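Local structure of phosphatidylglycerol lysyltransferase C-terminal domain-containing protein (Bacteroides thetaiotaomicron, 2HQY) at residues I217-T221 / A245-I249; D154-T158 / M248-F253; L171-W175 / E236-T240; T230-H234 / F253-I257. The protein is of unknown function but binds coenzyme A and belongs to the acetyltransferase-like family of phosphatidylglycerol lysyltransferase C-terminal domains. All coordinates share one frame. Residue numbers count along the deposited sequence, not the author numbering.

In the fold
Three of the four contacts run along helix 245-256: contact 1 uses its first residues, contact 2 its middle and contact 4 its end. The helix packs on one face of the mixed sheet, touching strands 216-227, 156-159 and 230-238 in turn. The centres of contacts 1 and 2 lie about 6 Å apart, those of contacts 2 and 4 about 13 Å. Contact 3, with its centre about 9 Å from that of contact 1, joins strand 230-238 to helix 165-179 on the other face and is nested along the chain inside the loop closed by contact 2. Contacts 1 and 3 both reach coenzyme A, so helices 245-256 and 165-179, on opposite faces of the sheet, each contribute to the coenzyme A site.

Contact 1: I217-T221 / A245-I249; sequences IVAFT and AYAMI. With COA (coenzyme A), chain C.
Ile249 lays its side chain across the backbone of strand 217-221: its CD1 sits 3.4 Å from Phe220 CA and 3.6 Å from Ala219 C, and also meets Ala219 CB at 3.8 Å. The chi1 and chi2 angles of Ile249 are both t, and its CG1 packs 3.6 Å from Thr221 CG2. One helical turn earlier Ala245, whose O accepts the hydrogen bond from Ile249 N (3.0 Å), sets its CB 4.4 Å from Ala219 CB and 4.4 Å from Val218 CG2. The small alanines bring the CA atoms of Ala219 and Ala245 to 6.5 Å. The strand and helix axes approach to 8.4 Å and cross at -48°. Val218, with phi/psi of -124/-8, and Ala219, at -163/153, form a classic beta bulge opposite Leu211. Tyr246 (chi1 m) points its CB away from the strand and gives a very short hydrogen bond from its OH to O8A of the coenzyme A 3'-phosphate, 2.4 Å. The helix thus serves sheet packing and cofactor binding at once. Strand 216-227 runs between strands 207-213 and 230-238, with helix 245-256 on one face and, on the other, helix 165-179 against Phe220.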
loop_
_atom_site.group_PDB
_atom_site.type_symbol
_atom_site.label_atom_id
_atom_site.label_comp_id
_atom_site.label_asym_id
_atom_site.label_seq_id
_atom_site.Cartn_x
_atom_site.Cartn_y
_atom_site.Cartn_z
ATOM N N ILE A 217 16.655 -20.925 13.598
ATOM C CA ILE A 217 15.217 -20.795 13.492
ATOM C C ILE A 217 14.666 -21.780 12.460
ATOM O O ILE A 217 15.213 -21.913 11.340
ATOM C CB ILE A 217 14.781 -19.355 13.152
ATOM C CG1 ILE A 217 13.253 -19.274 13.104
ATOM C CG2 ILE A 217 15.415 -18.868 11.819
ATOM C CD1 ILE A 217 12.721 -17.817 12.902
ATOM N N VAL A 218 13.612 -22.487 12.842
ATOM C CA VAL A 218 12.955 -23.411 11.920
ATOM C C VAL A 218 11.451 -23.154 11.733
ATOM O O VAL A 218 10.819 -23.792 10.909
ATOM C CB VAL A 218 13.162 -24.917 12.312
ATOM C CG1 VAL A 218 14.642 -25.301 12.251
ATOM C CG2 VAL A 218 12.500 -25.259 13.668
ATOM N N ALA A 219 10.870 -22.252 12.521
ATOM C CA ALA A 219 9.457 -21.879 12.336
ATOM C C ALA A 219 9.182 -20.577 13.064
ATOM O O ALA A 219 9.883 -20.266 14.029
ATOM C CB ALA A 219 8.525 -22.969 12.872
ATOM N N PHE A 220 8.186 -19.817 12.593
ATOM C CA PHE A 220 7.632 -18.718 13.405
ATOM C C PHE A 220 6.146 -18.557 13.104
ATOM O O PHE A 220 5.638 -19.063 12.076
ATOM C CB PHE A 220 8.410 -17.401 13.202
ATOM C CG PHE A 220 8.167 -16.753 11.862
ATOM C CD1 PHE A 220 7.131 -15.819 11.706
ATOM C CD2 PHE A 220 8.976 -17.085 10.761
ATOM C CE1 PHE A 220 6.873 -15.224 10.455
ATOM C CE2 PHE A 220 8.740 -16.479 9.509
ATOM C CZ PHE A 220 7.668 -15.552 9.368
ATOM N N THR A 221 5.457 -17.853 13.988
ATOM C CA THR A 221 4.004 -17.651 13.867
ATOM C C THR A 221 3.667 -16.390 14.598
ATOM O O THR A 221 4.375 -16.040 15.554
ATOM C CB THR A 221 3.215 -18.885 14.444
ATOM O OG1 THR A 221 1.821 -18.756 14.162
ATOM C CG2 THR A 221 3.425 -19.066 15.952
ATOM N N ALA A 245 7.675 -29.467 12.711
ATOM C CA ALA A 245 7.823 -28.084 13.124
ATOM C C ALA A 245 6.503 -27.309 13.076
ATOM O O ALA A 245 6.238 -26.534 13.976
ATOM C CB ALA A 245 8.903 -27.365 12.314
ATOM N N TYR A 246 5.691 -27.499 12.038
ATOM C CA TYR A 246 4.367 -26.841 12.011
ATOM C C TYR A 246 3.502 -27.262 13.202
ATOM O O TYR A 246 2.877 -26.411 13.860
ATOM C CB TYR A 246 3.619 -27.110 10.695
ATOM C CG TYR A 246 4.030 -26.188 9.557
ATOM C CD1 TYR A 246 4.699 -26.683 8.430
ATOM C CD2 TYR A 246 3.752 -24.806 9.613
ATOM C CE1 TYR A 246 5.063 -25.824 7.361
ATOM C CE2 TYR A 246 4.126 -23.939 8.568
ATOM C CZ TYR A 246 4.779 -24.452 7.447
ATOM O OH TYR A 246 5.151 -23.599 6.414
ATOM N N ALA A 247 3.482 -28.564 13.503
ATOM C CA ALA A 247 2.700 -29.049 14.664
ATOM C C ALA A 247 3.196 -28.442 15.983
ATOM O O ALA A 247 2.382 -28.009 16.820
ATOM C CB ALA A 247 2.718 -30.605 14.760
ATOM N N MET A 248 4.513 -28.447 16.190
ATOM C CA MET A 248 5.067 -27.974 17.471
ATOM C C MET A 248 4.849 -26.462 17.679
ATOM O O MET A 248 4.493 -26.038 18.795
ATOM C CB MET A 248 6.546 -28.320 17.637
ATOM C CG MET A 248 7.100 -27.824 19.005
ATOM S SD MET A 248 6.128 -28.557 20.414
ATOM C CE MET A 248 6.907 -30.000 20.160
ATOM N N ILE A 249 5.057 -25.660 16.636
ATOM C CA ILE A 249 4.891 -24.202 16.798
ATOM C C ILE A 249 3.438 -23.809 17.045
ATOM O O ILE A 249 3.149 -22.922 17.856
ATOM C CB ILE A 249 5.550 -23.348 15.687
ATOM C CG1 ILE A 249 5.692 -21.905 16.220
ATOM C CG2 ILE A 249 4.778 -23.442 14.340
ATOM C CD1 ILE A 249 6.792 -21.127 15.662
HETATM N N1A COA C . -0.495 -18.169 1.494
HETATM C C2A COA C . 0.331 -18.751 2.386
HETATM N N3A COA C . 0.880 -19.950 2.147
HETATM C C4A COA C . 0.613 -20.609 0.983
HETATM C C5A COA C . -0.234 -20.033 0.042
HETATM C C6A COA C . -0.793 -18.776 0.318
HETATM N N6A COA C . -1.624 -18.146 -0.550
HETATM N N7A COA C . -0.307 -20.908 -0.995
HETATM C C8A COA C . 0.472 -21.981 -0.709
HETATM N N9A COA C . 1.009 -21.804 0.507
HETATM C C1B COA C . 1.981 -22.695 1.201
HETATM C C2B COA C . 1.565 -24.049 1.764
HETATM O O2B COA C . 1.119 -23.925 3.113
HETATM C C3B COA C . 2.903 -24.771 1.735
HETATM O O3B COA C . 3.708 -24.415 2.864
HETATM P P3B COA C . 4.863 -25.401 3.406
HETATM O O7A COA C . 4.062 -26.466 4.151
HETATM O O8A COA C . 5.773 -24.516 4.248
HETATM O O9A COA C . 5.567 -25.968 2.192
HETATM C C4B COA C . 3.617 -24.250 0.499
HETATM O O4B COA C . 3.050 -22.957 0.264
HETATM C C5B COA C . 3.435 -25.169 -0.716
HETATM O O5B COA C . 2.254 -25.963 -0.526
HETATM P P1A COA C . 1.160 -26.342 -1.665
HETATM O O1A COA C . -0.123 -26.715 -0.954
HETATM O O2A COA C . 1.117 -25.284 -2.760
HETATM O O3A COA C . 1.812 -27.707 -2.238
HETATM O O4A COA C . 3.649 -29.073 -3.319
HETATM O O5A COA C . 3.567 -26.477 -3.664
#

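Contact 2: D154-T158 / M248-F253; sequences DYEYT and MINYEF
Tyr155, in the extended approach to the strand (phi/psi -61/160), is the first residue of 154-158 to meet helix 248-253. With chi1 at 83° (p), its ring reaches out so that its OH donates a very short hydrogen bond to Glu252 OE2, 2.5 Å long. The same hydroxyl oxygen lies 3.5 Å from Met248 SD. Met248 SD sits 4.7 Å from the centroid of the Tyr155 ring, 43° off its normal, an oblique Met-aromatic contact. Glu156 opens the strand and turns its CB away from the helix. Tyr157 (-97/132, chi1 t) points its CB back toward it, and both tyrosines reach Glu252. The Tyr157 ring takes Glu252 CB over one face, 3.6 Å from its centroid and 21° off the normal, a CH-pi contact. Glu252 thus sets its CB against Tyr157 and its carboxylate on the Tyr155 hydroxyl, with chi1 m and chi2 bent to -92°. Farther out, Tyr157 CE1 meets Ile249 CG1 at 4.3 Å and Tyr157 OH lies 3.3 Å from Phe253 CD1, at the edge of the phenylalanine ring. The CA atoms of Tyr157 and Glu252 are 7.2 Å apart, and the axes cross at -51° with a closest approach of 9.7 Å. Phe148 of helix 139-151 meets the Tyr155 ring edge-to-face. This is helix-on-sheet packing of an alpha/beta fold, at strand 156-159, which pairs antiparallel with strand 207-213.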
loop_
_atom_site.group_PDB
_atom_site.type_symbol
_atom_site.label_atom_id
_atom_site.label_comp_id
_atom_site.label_asym_id
_atom_site.label_seq_id
_atom_site.Cartn_x
_atom_site.Cartn_y
_atom_site.Cartn_z
ATOM N N ASP A 154 15.912 -31.020 22.653
ATOM C CA ASP A 154 16.478 -29.761 23.114
ATOM C C ASP A 154 16.047 -28.572 22.206
ATOM O O ASP A 154 16.725 -27.532 22.084
ATOM C CB ASP A 154 17.987 -29.879 23.079
ATOM C CG ASP A 154 18.503 -30.238 21.699
ATOM O OD1 ASP A 154 17.680 -30.523 20.786
ATOM O OD2 ASP A 154 19.749 -30.269 21.546
ATOM N N TYR A 155 14.904 -28.722 21.578
ATOM C CA TYR A 155 14.359 -27.594 20.814
ATOM C C TYR A 155 14.098 -26.403 21.759
ATOM O O TYR A 155 13.985 -26.576 22.989
ATOM C CB TYR A 155 13.103 -28.050 20.063
ATOM C CG TYR A 155 11.815 -28.050 20.887
ATOM C CD1 TYR A 155 11.035 -26.879 20.993
ATOM C CD2 TYR A 155 11.379 -29.195 21.533
ATOM C CE1 TYR A 155 9.846 -26.861 21.739
ATOM C CE2 TYR A 155 10.189 -29.192 22.272
ATOM C CZ TYR A 155 9.451 -28.030 22.384
ATOM O OH TYR A 155 8.276 -28.046 23.100
ATOM N N GLU A 156 13.998 -25.194 21.200
ATOM C CA GLU A 156 13.735 -24.008 21.999
ATOM C C GLU A 156 12.645 -23.182 21.337
ATOM O O GLU A 156 12.793 -22.779 20.171
ATOM C CB GLU A 156 14.999 -23.151 22.175
ATOM C CG GLU A 156 16.111 -23.800 23.066
ATOM C CD GLU A 156 17.408 -22.976 23.133
ATOM O OE1 GLU A 156 17.545 -21.961 22.432
ATOM O OE2 GLU A 156 18.310 -23.345 23.884
ATOM N N TYR A 157 11.554 -22.971 22.060
ATOM C CA TYR A 157 10.518 -22.036 21.641
ATOM C C TYR A 157 10.729 -20.697 22.352
ATOM O O TYR A 157 10.940 -20.643 23.584
ATOM C CB TYR A 157 9.142 -22.582 21.993
ATOM C CG TYR A 157 8.008 -21.613 21.739
ATOM C CD1 TYR A 157 7.377 -21.553 20.485
ATOM C CD2 TYR A 157 7.541 -20.765 22.743
ATOM C CE1 TYR A 157 6.336 -20.666 20.242
ATOM C CE2 TYR A 157 6.500 -19.858 22.494
ATOM C CZ TYR A 157 5.912 -19.813 21.237
ATOM O OH TYR A 157 4.871 -18.932 21.023
ATOM N N THR A 158 10.679 -19.620 21.585
ATOM C CA THR A 158 10.801 -18.275 22.125
ATOM C C THR A 158 9.676 -17.386 21.597
ATOM O O THR A 158 9.256 -17.557 20.428
ATOM C CB THR A 158 12.146 -17.617 21.730
ATOM O OG1 THR A 158 12.381 -17.810 20.328
ATOM C CG2 THR A 158 13.317 -18.183 22.544
ATOM N N MET A 248 4.513 -28.447 16.190
ATOM C CA MET A 248 5.067 -27.974 17.471
ATOM C C MET A 248 4.849 -26.462 17.679
ATOM O O MET A 248 4.493 -26.038 18.795
ATOM C CB MET A 248 6.546 -28.320 17.637
ATOM C CG MET A 248 7.100 -27.824 19.005
ATOM S SD MET A 248 6.128 -28.557 20.414
ATOM C CE MET A 248 6.907 -30.000 20.160
ATOM N N ILE A 249 5.057 -25.660 16.636
ATOM C CA ILE A 249 4.891 -24.202 16.798
ATOM C C ILE A 249 3.438 -23.809 17.045
ATOM O O ILE A 249 3.149 -22.922 17.856
ATOM C CB ILE A 249 5.550 -23.348 15.687
ATOM C CG1 ILE A 249 5.692 -21.905 16.220
ATOM C CG2 ILE A 249 4.778 -23.442 14.340
ATOM C CD1 ILE A 249 6.792 -21.127 15.662
ATOM N N ASN A 250 2.527 -24.514 16.369
ATOM C CA ASN A 250 1.092 -24.368 16.576
ATOM C C ASN A 250 0.747 -24.611 18.061
ATOM O O ASN A 250 0.149 -23.754 18.712
ATOM C CB ASN A 250 0.389 -25.361 15.627
ATOM C CG ASN A 250 -1.132 -25.332 15.720
ATOM O OD1 ASN A 250 -1.730 -25.030 16.766
ATOM N ND2 ASN A 250 -1.772 -25.693 14.598
ATOM N N TYR A 251 1.169 -25.771 18.591
ATOM C CA TYR A 251 0.966 -26.145 19.983
ATOM C C TYR A 251 1.601 -25.158 20.977
ATOM O O TYR A 251 0.943 -24.735 21.928
ATOM C CB TYR A 251 1.519 -27.548 20.199
ATOM C CG TYR A 251 1.377 -28.030 21.617
ATOM C CD1 TYR A 251 0.162 -28.522 22.080
ATOM C CD2 TYR A 251 2.452 -27.958 22.499
ATOM C CE1 TYR A 251 0.032 -28.975 23.398
ATOM C CE2 TYR A 251 2.335 -28.408 23.830
ATOM C CZ TYR A 251 1.122 -28.895 24.264
ATOM O OH TYR A 251 1.023 -29.330 25.584
ATOM N N GLU A 252 2.869 -24.798 20.785
ATOM C CA GLU A 252 3.512 -23.881 21.754
ATOM C C GLU A 252 2.815 -22.526 21.768
ATOM O O GLU A 252 2.553 -21.968 22.830
ATOM C CB GLU A 252 5.011 -23.714 21.447
ATOM C CG GLU A 252 5.850 -24.973 21.803
ATOM C CD GLU A 252 6.411 -24.927 23.216
ATOM O OE1 GLU A 252 6.071 -23.986 23.980
ATOM O OE2 GLU A 252 7.182 -25.856 23.566
ATOM N N PHE A 253 2.511 -21.984 20.585
ATOM C CA PHE A 253 1.922 -20.658 20.551
ATOM C C PHE A 253 0.473 -20.682 21.076
ATOM O O PHE A 253 0.071 -19.735 21.747
ATOM C CB PHE A 253 2.031 -20.052 19.144
ATOM C CG PHE A 253 1.525 -18.621 19.055
ATOM C CD1 PHE A 253 2.075 -17.621 19.853
ATOM C CD2 PHE A 253 0.507 -18.293 18.172
ATOM C CE1 PHE A 253 1.627 -16.299 19.767
ATOM C CE2 PHE A 253 0.035 -16.975 18.072
ATOM C CZ PHE A 253 0.611 -15.977 18.871
#

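Contact 3: L171-W175 / E236-T240; sequences LEAEW and EKADT. With COA (coenzyme A), chain C.
Lys237 folds its long side chain over the indole of Trp175. With chi1 and chi2 both m and the outer torsions t, its CD comes 3.9 Å above the centroid of the five-membered ring of Trp175, 8° off the normal, and its NZ 3.2 Å above that of the six-membered ring, 12° off. The first is a CH-pi contact, the second a cation-pi interaction, and the ammonium also forms a salt bridge with Glu190. Trp175 (chi1 t, chi2 95°) presents its ring edge to the ligand: NE1 donates a nearly linear hydrogen bond of 2.8 Å, at 177°, to O8A of the coenzyme A 3'-phosphate, while Trp175 CD1 lies 3.6 Å from Ala238 O. One turn back, Leu171 (t, p) rests its CD2 3.9 Å from Lys237 O and its CD1 4.3 Å from Asp239 CB. Glu172 (t, p) curls so that its OE1 approaches Lys237 CE to 3.3 Å but stays 4.2 Å from Lys237 NZ, beyond a salt bridge. The helix and strand 236-238 cross at 72°, 8.9 Å apart at closest, with the CA atoms of Glu172 and Lys237 separated by 7.3 Å and those of Trp175 and Asp239 by 7.0 Å. Tyr246 binds the same phosphate oxygen, so this is a wall of the coenzyme A pocket, in a domain assigned to the acetyltransferase clan.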
loop_
_atom_site.group_PDB
_atom_site.type_symbol
_atom_site.label_atom_id
_atom_site.label_comp_id
_atom_site.label_asym_id
_atom_site.label_seq_id
_atom_site.Cartn_x
_atom_site.Cartn_y
_atom_site.Cartn_z
ATOM N N LEU A 171 13.909 -16.345 7.815
ATOM C CA LEU A 171 13.190 -17.580 7.489
ATOM C C LEU A 171 12.215 -17.327 6.340
ATOM O O LEU A 171 12.113 -18.141 5.400
ATOM C CB LEU A 171 12.454 -18.141 8.704
ATOM C CG LEU A 171 11.774 -19.485 8.430
ATOM C CD1 LEU A 171 12.826 -20.533 8.130
ATOM C CD2 LEU A 171 10.905 -19.880 9.606
ATOM N N GLU A 172 11.497 -16.210 6.417
ATOM C CA GLU A 172 10.565 -15.864 5.333
ATOM C C GLU A 172 11.308 -15.761 3.971
ATOM O O GLU A 172 10.779 -16.219 2.929
ATOM C CB GLU A 172 9.768 -14.576 5.649
ATOM C CG GLU A 172 9.023 -13.981 4.405
ATOM C CD GLU A 172 7.802 -14.774 3.933
ATOM O OE1 GLU A 172 7.544 -15.894 4.430
ATOM O OE2 GLU A 172 7.071 -14.267 3.038
ATOM N N ALA A 173 12.485 -15.137 3.969
ATOM C CA ALA A 173 13.264 -14.963 2.723
ATOM C C ALA A 173 13.672 -16.338 2.172
ATOM O O ALA A 173 13.622 -16.570 0.970
ATOM C CB ALA A 173 14.494 -14.086 2.976
ATOM N N GLU A 174 14.017 -17.265 3.059
ATOM C CA GLU A 174 14.376 -18.611 2.620
ATOM C C GLU A 174 13.160 -19.329 2.074
ATOM O O GLU A 174 13.238 -19.979 1.036
ATOM C CB GLU A 174 14.965 -19.430 3.766
ATOM C CG GLU A 174 16.334 -18.907 4.208
ATOM C CD GLU A 174 17.103 -19.918 5.062
ATOM O OE1 GLU A 174 16.805 -21.148 4.986
ATOM O OE2 GLU A 174 18.013 -19.478 5.808
ATOM N N TRP A 175 12.041 -19.204 2.784
ATOM C CA TRP A 175 10.790 -19.864 2.389
ATOM C C TRP A 175 10.322 -19.342 1.031
ATOM O O TRP A 175 9.857 -20.108 0.173
ATOM C CB TRP A 175 9.722 -19.601 3.471
ATOM C CG TRP A 175 8.491 -20.424 3.308
ATOM C CD1 TRP A 175 8.208 -21.623 3.909
ATOM C CD2 TRP A 175 7.363 -20.105 2.491
ATOM N NE1 TRP A 175 6.964 -22.075 3.504
ATOM C CE2 TRP A 175 6.428 -21.163 2.634
ATOM C CE3 TRP A 175 7.051 -19.030 1.641
ATOM C CZ2 TRP A 175 5.190 -21.174 1.967
ATOM C CZ3 TRP A 175 5.824 -19.041 0.961
ATOM C CH2 TRP A 175 4.905 -20.118 1.136
ATOM N N GLU A 236 1.919 -18.589 9.771
ATOM C CA GLU A 236 2.712 -19.682 10.305
ATOM C C GLU A 236 3.634 -20.194 9.203
ATOM O O GLU A 236 3.159 -20.594 8.129
ATOM C CB GLU A 236 1.765 -20.788 10.803
ATOM C CG GLU A 236 2.389 -21.813 11.716
ATOM C CD GLU A 236 1.359 -22.859 12.141
ATOM O OE1 GLU A 236 0.943 -22.838 13.322
ATOM O OE2 GLU A 236 0.927 -23.657 11.271
ATOM N N LYS A 237 4.950 -20.152 9.430
ATOM C CA LYS A 237 5.941 -20.569 8.433
ATOM C C LYS A 237 6.930 -21.494 9.080
ATOM O O LYS A 237 7.337 -21.269 10.220
ATOM C CB LYS A 237 6.753 -19.389 7.876
ATOM C CG LYS A 237 5.979 -18.353 7.105
ATOM C CD LYS A 237 5.518 -18.909 5.793
ATOM C CE LYS A 237 4.870 -17.814 4.993
ATOM N NZ LYS A 237 4.296 -18.423 3.786
ATOM N N ALA A 238 7.335 -22.531 8.347
ATOM C CA ALA A 238 8.329 -23.460 8.850
ATOM C C ALA A 238 9.272 -23.906 7.738
ATOM O O ALA A 238 8.902 -23.904 6.545
ATOM C CB ALA A 238 7.656 -24.660 9.549
ATOM N N ASP A 239 10.513 -24.193 8.138
ATOM C CA ASP A 239 11.508 -24.834 7.273
ATOM C C ASP A 239 10.966 -26.244 7.000
ATOM O O ASP A 239 10.709 -27.028 7.924
ATOM C CB ASP A 239 12.867 -24.869 7.998
ATOM C CG ASP A 239 13.975 -25.521 7.187
ATOM O OD1 ASP A 239 13.711 -26.245 6.204
ATOM O OD2 ASP A 239 15.145 -25.331 7.579
ATOM N N THR A 240 10.775 -26.558 5.724
ATOM C CA THR A 240 10.059 -27.789 5.359
ATOM C C THR A 240 10.866 -29.071 5.603
ATOM O O THR A 240 10.289 -30.164 5.780
ATOM C CB THR A 240 9.491 -27.703 3.913
ATOM O OG1 THR A 240 8.501 -28.723 3.720
ATOM C CG2 THR A 240 10.594 -27.767 2.851
HETATM N N1A COA C . -0.495 -18.169 1.494
HETATM C C2A COA C . 0.331 -18.751 2.386
HETATM N N3A COA C . 0.880 -19.950 2.147
HETATM C C4A COA C . 0.613 -20.609 0.983
HETATM C C5A COA C . -0.234 -20.033 0.042
HETATM C C6A COA C . -0.793 -18.776 0.318
HETATM N N6A COA C . -1.624 -18.146 -0.550
HETATM N N7A COA C . -0.307 -20.908 -0.995
HETATM C C8A COA C . 0.472 -21.981 -0.709
HETATM N N9A COA C . 1.009 -21.804 0.507
HETATM C C1B COA C . 1.981 -22.695 1.201
HETATM C C2B COA C . 1.565 -24.049 1.764
HETATM O O2B COA C . 1.119 -23.925 3.113
HETATM C C3B COA C . 2.903 -24.771 1.735
HETATM O O3B COA C . 3.708 -24.415 2.864
HETATM P P3B COA C . 4.863 -25.401 3.406
HETATM O O7A COA C . 4.062 -26.466 4.151
HETATM O O8A COA C . 5.773 -24.516 4.248
HETATM O O9A COA C . 5.567 -25.968 2.192
HETATM C C4B COA C . 3.617 -24.250 0.499
HETATM O O4B COA C . 3.050 -22.957 0.264
HETATM C C5B COA C . 3.435 -25.169 -0.716
HETATM O O5B COA C . 2.254 -25.963 -0.526
HETATM P P1A COA C . 1.160 -26.342 -1.665
HETATM O O1A COA C . -0.123 -26.715 -0.954
HETATM O O2A COA C . 1.117 -25.284 -2.760
HETATM O O3A COA C . 1.812 -27.707 -2.238
HETATM O O4A COA C . 3.649 -29.073 -3.319
HETATM O O5A COA C . 3.567 -26.477 -3.664
#

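Contact 4: T230-H234 / F253-I257; sequences TFGVH and FANRI
Phe253, still within helix 245-256, directs its CB toward strand 230-234, with chi1 t. Its CE2 touches Phe231 CE2 at 3.8 Å and Val233 CG2 at 4.3 Å, the valine methyl meeting the ring at its edge. The two phenylalanine rings lie obliquely, with centroids 5.8 Å apart and planes at 67°. Arg256 N bonds to Phe253 O at 2.9 Å, and Ile257 has an extended backbone (phi/psi -70/126). Ile257, with chi1 m and chi2 t, sets its CG1 3.9 Å from the centroid of the Phe231 ring, 17° off the normal, in a CH-pi contact; its CD1 reaches Phe231 CD2 at 3.5 Å and Val233 CG2 at 4.4 Å. The CA atoms of Phe231 and Ile257 are 7.4 Å apart. Strand 230-238, helix 245-256 and strand 263-265 make a beta-alpha-beta unit, with Ile264 also against Val233 and Ile257. With no hydrogen bond crossing the segments, the contact is held by buried apolar packing.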
loop_
_atom_site.group_PDB
_atom_site.type_symbol
_atom_site.label_atom_id
_atom_site.label_comp_id
_atom_site.label_asym_id
_atom_site.label_seq_id
_atom_site.Cartn_x
_atom_site.Cartn_y
_atom_site.Cartn_z
ATOM N N THR A 230 -11.888 -14.161 20.522
ATOM C CA THR A 230 -11.321 -14.808 19.334
ATOM C C THR A 230 -9.933 -14.233 19.065
ATOM O O THR A 230 -9.767 -13.021 18.946
ATOM C CB THR A 230 -12.213 -14.619 18.071
ATOM O OG1 THR A 230 -13.589 -14.901 18.395
ATOM C CG2 THR A 230 -11.740 -15.505 16.912
ATOM N N PHE A 231 -8.947 -15.117 19.022
ATOM C CA PHE A 231 -7.571 -14.733 18.676
ATOM C C PHE A 231 -7.311 -15.231 17.256
ATOM O O PHE A 231 -7.659 -16.375 16.934
ATOM C CB PHE A 231 -6.614 -15.407 19.653
ATOM C CG PHE A 231 -5.215 -14.849 19.611
ATOM C CD1 PHE A 231 -4.843 -13.823 20.473
ATOM C CD2 PHE A 231 -4.288 -15.321 18.686
ATOM C CE1 PHE A 231 -3.537 -13.293 20.452
ATOM C CE2 PHE A 231 -2.978 -14.800 18.641
ATOM C CZ PHE A 231 -2.614 -13.774 19.527
ATOM N N GLY A 232 -6.658 -14.427 16.424
ATOM C CA GLY A 232 -6.395 -14.835 15.045
ATOM C C GLY A 232 -4.922 -15.168 14.905
ATOM O O GLY A 232 -4.061 -14.397 15.325
ATOM N N VAL A 233 -4.626 -16.310 14.309
ATOM C CA VAL A 233 -3.267 -16.641 13.942
ATOM C C VAL A 233 -3.115 -16.271 12.463
ATOM O O VAL A 233 -3.754 -16.876 11.599
ATOM C CB VAL A 233 -2.940 -18.155 14.193
ATOM C CG1 VAL A 233 -1.507 -18.469 13.772
ATOM C CG2 VAL A 233 -3.136 -18.479 15.657
ATOM N N HIS A 234 -2.299 -15.264 12.178
ATOM C CA HIS A 234 -2.234 -14.694 10.809
ATOM C C HIS A 234 -1.200 -15.358 9.913
ATOM O O HIS A 234 -1.364 -15.399 8.690
ATOM C CB HIS A 234 -1.999 -13.170 10.837
ATOM C CG HIS A 234 -2.997 -12.428 11.675
ATOM N ND1 HIS A 234 -4.293 -12.879 11.846
ATOM C CD2 HIS A 234 -2.892 -11.293 12.410
ATOM C CE1 HIS A 234 -4.929 -12.066 12.676
ATOM N NE2 HIS A 234 -4.106 -11.089 13.020
ATOM N N PHE A 253 2.511 -21.984 20.585
ATOM C CA PHE A 253 1.922 -20.658 20.551
ATOM C C PHE A 253 0.473 -20.682 21.076
ATOM O O PHE A 253 0.071 -19.735 21.747
ATOM C CB PHE A 253 2.031 -20.052 19.144
ATOM C CG PHE A 253 1.525 -18.621 19.055
ATOM C CD1 PHE A 253 2.075 -17.621 19.853
ATOM C CD2 PHE A 253 0.507 -18.293 18.172
ATOM C CE1 PHE A 253 1.627 -16.299 19.767
ATOM C CE2 PHE A 253 0.035 -16.975 18.072
ATOM C CZ PHE A 253 0.611 -15.977 18.871
ATOM N N ALA A 254 -0.270 -21.766 20.821
ATOM C CA ALA A 254 -1.663 -21.878 21.329
ATOM C C ALA A 254 -1.645 -21.730 22.859
ATOM O O ALA A 254 -2.500 -21.066 23.456
ATOM C CB ALA A 254 -2.307 -23.208 20.891
ATOM N N ASN A 255 -0.624 -22.313 23.475
ATOM C CA ASN A 255 -0.473 -22.219 24.926
ATOM C C ASN A 255 -0.139 -20.838 25.478
ATOM O O ASN A 255 -0.305 -20.581 26.692
ATOM C CB ASN A 255 0.483 -23.305 25.419
ATOM C CG ASN A 255 -0.243 -24.636 25.588
ATOM O OD1 ASN A 255 -0.978 -24.845 26.575
ATOM N ND2 ASN A 255 -0.080 -25.521 24.622
ATOM N N ARG A 256 0.341 -19.962 24.598
ATOM C CA ARG A 256 0.659 -18.567 24.953
ATOM C C ARG A 256 -0.530 -17.616 24.730
ATOM O O ARG A 256 -0.557 -16.500 25.259
ATOM C CB ARG A 256 1.871 -18.086 24.152
ATOM C CG ARG A 256 3.150 -18.920 24.360
ATOM C CD ARG A 256 3.572 -18.997 25.849
ATOM N NE ARG A 256 4.881 -19.650 25.960
ATOM C CZ ARG A 256 6.054 -19.050 26.156
ATOM N NH1 ARG A 256 6.139 -17.730 26.355
ATOM N NH2 ARG A 256 7.148 -19.813 26.206
ATOM N N ILE A 257 -1.511 -18.048 23.949
ATOM C CA ILE A 257 -2.696 -17.232 23.715
ATOM C C ILE A 257 -3.519 -17.168 25.015
ATOM O O ILE A 257 -3.813 -18.221 25.609
ATOM C CB ILE A 257 -3.548 -17.825 22.545
ATOM C CG1 ILE A 257 -2.803 -17.657 21.207
ATOM C CG2 ILE A 257 -4.962 -17.186 22.537
ATOM C CD1 ILE A 257 -3.424 -18.459 20.025
#